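Long-range contact in glycosyl hydrolase family 2, TIM barrel domain protein (PDB 6ED2), which probably hydrolyses beta-glucuronides as a gut bacterial beta-glucuronidase of glycosyl hydrolase family 2: residues T167-G172 / K414-A419. Sequence-based numbering, arbitrary orientation.
Sequences TMLPAG and KNHKAA
Asn415 reaches from helix 409-427 to the backbone of the loop between strands 152-161 and 172-176, its ND2 giving a hydrogen bond to Thr167 O at 2.5 Å, a shortness that may reflect coordinate error. The N-H points at the oxygen at 152°, and the acceptor lies close to the amide plane, while the donor is tilted 24° from the plane of the carbonyl. Two residues further along the loop, Leu169 turns its side chain onto the same helix. Its CD1 lies 3.6 Å from the backbone N of His416, and CD2 sits over one face of the imidazole, offset toward the rim, in a CH-pi contact 4.2 Å from the ring centroid. The same methyl meets Ala419 CB at 4.1 Å, one helical turn beyond Asn415. The His416 side chain crosses the leucine at about a right angle; ND1 bonds to Tyr452 OH and NE2 makes a weak bond to Leu438 O, which together probably restrain the ring's rotation. Were Asn415 replaced by an alanine, the Thr167 carbonyl would probably lose this donor, leaving the apolar contact of Leu169 in place. One directional hydrogen bond and a methyl-on-ring contact thus join the sugar-binding domain to a TIM-barrel helix.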
loop_
_atom_site.group_PDB
_atom_site.type_symbol
_atom_site.label_atom_id
_atom_site.label_comp_id
_atom_site.label_asym_id
_atom_site.label_seq_id
_atom_site.Cartn_x
_atom_site.Cartn_y
_atom_site.Cartn_z
ATOM N N THR A 167 26.085 -29.313 -11.482
ATOM C CA THR A 167 26.037 -30.729 -11.141
ATOM C C THR A 167 25.245 -31.007 -9.866
ATOM O O THR A 167 25.277 -32.138 -9.368
ATOM C CB THR A 167 27.457 -31.301 -11.016
ATOM O OG1 THR A 167 28.247 -30.455 -10.176
ATOM C CG2 THR A 167 28.115 -31.388 -12.379
ATOM N N MET A 168 24.512 -30.027 -9.344
ATOM C CA MET A 168 23.777 -30.183 -8.096
ATOM C C MET A 168 22.294 -29.897 -8.304
ATOM O O MET A 168 21.872 -29.313 -9.304
ATOM C CB MET A 168 24.320 -29.239 -7.016
ATOM C CG MET A 168 24.151 -27.771 -7.408
ATOM S SD MET A 168 24.617 -26.599 -6.120
ATOM C CE MET A 168 23.187 -26.701 -5.017
ATOM N N LEU A 169 21.508 -30.293 -7.312
ATOM C CA LEU A 169 20.099 -29.964 -7.238
ATOM C C LEU A 169 19.876 -29.022 -6.063
ATOM O O LEU A 169 20.073 -29.438 -4.908
ATOM C CB LEU A 169 19.276 -31.232 -7.065
ATOM C CG LEU A 169 19.100 -32.177 -8.251
ATOM C CD1 LEU A 169 20.377 -32.940 -8.606
ATOM C CD2 LEU A 169 18.013 -33.142 -7.869
ATOM N N PRO A 170 19.455 -27.762 -6.279
ATOM C CA PRO A 170 19.091 -27.142 -7.560
ATOM C C PRO A 170 20.300 -26.580 -8.306
ATOM O O PRO A 170 21.356 -26.369 -7.707
ATOM C CB PRO A 170 18.153 -26.016 -7.135
ATOM C CG PRO A 170 18.727 -25.568 -5.806
ATOM C CD PRO A 170 19.273 -26.827 -5.148
ATOM N N ALA A 171 20.140 -26.321 -9.600
ATOM C CA ALA A 171 21.264 -25.998 -10.470
ATOM C C ALA A 171 21.445 -24.493 -10.629
ATOM O O ALA A 171 20.484 -23.719 -10.639
ATOM C CB ALA A 171 21.063 -26.636 -11.846
ATOM N N GLY A 172 22.692 -24.083 -10.780
ATOM C CA GLY A 172 22.962 -22.694 -11.089
ATOM C C GLY A 172 24.441 -22.515 -11.272
ATOM O O GLY A 172 25.163 -23.479 -11.532
ATOM N N LYS A 414 23.993 -38.516 -11.078
ATOM C CA LYS A 414 24.348 -39.198 -9.835
ATOM C C LYS A 414 23.724 -38.505 -8.623
ATOM O O LYS A 414 23.116 -39.157 -7.765
ATOM C CB LYS A 414 25.871 -39.271 -9.699
ATOM C CG LYS A 414 26.372 -40.182 -8.578
ATOM C CD LYS A 414 27.885 -40.423 -8.684
ATOM C CE LYS A 414 28.418 -41.292 -7.542
ATOM N NZ LYS A 414 28.531 -40.516 -6.269
ATOM N N ASN A 415 23.859 -37.174 -8.541
ATOM C CA ASN A 415 23.244 -36.423 -7.446
ATOM C C ASN A 415 21.725 -36.481 -7.519
ATOM O O ASN A 415 21.050 -36.550 -6.484
ATOM C CB ASN A 415 23.739 -34.974 -7.465
ATOM C CG ASN A 415 25.215 -34.867 -7.099
ATOM O OD1 ASN A 415 25.755 -35.742 -6.430
ATOM N ND2 ASN A 415 25.876 -33.808 -7.557
ATOM N N HIS A 416 21.168 -36.477 -8.732
ATOM C CA HIS A 416 19.719 -36.564 -8.883
ATOM C C HIS A 416 19.196 -37.907 -8.384
ATOM O O HIS A 416 18.182 -37.970 -7.679
ATOM C CB HIS A 416 19.363 -36.325 -10.351
ATOM C CG HIS A 416 17.925 -36.002 -10.599
ATOM N ND1 HIS A 416 17.502 -35.354 -11.742
ATOM C CD2 HIS A 416 16.806 -36.263 -9.879
ATOM C CE1 HIS A 416 16.185 -35.232 -11.716
ATOM N NE2 HIS A 416 15.737 -35.770 -10.594
ATOM N N LYS A 417 19.902 -38.991 -8.709
ATOM C CA LYS A 417 19.498 -40.309 -8.230
ATOM C C LYS A 417 19.545 -40.387 -6.708
ATOM O O LYS A 417 18.649 -40.963 -6.080
ATOM C CB LYS A 417 20.399 -41.378 -8.847
ATOM C CG LYS A 417 20.042 -41.736 -10.274
ATOM C CD LYS A 417 21.131 -42.607 -10.897
ATOM C CE LYS A 417 20.598 -43.362 -12.114
ATOM N NZ LYS A 417 21.664 -44.132 -12.834
ATOM N N ALA A 418 20.590 -39.822 -6.101
ATOM C CA ALA A 418 20.722 -39.836 -4.643
ATOM C C ALA A 418 19.589 -39.067 -3.973
ATOM O O ALA A 418 18.951 -39.562 -3.036
ATOM C CB ALA A 418 22.073 -39.239 -4.246
ATOM N N ALA A 419 19.329 -37.844 -4.447
ATOM C CA ALA A 419 18.219 -37.056 -3.928
ATOM C C ALA A 419 16.900 -37.801 -4.069
ATOM O O ALA A 419 16.095 -37.845 -3.127
ATOM C CB ALA A 419 18.165 -35.707 -4.651
#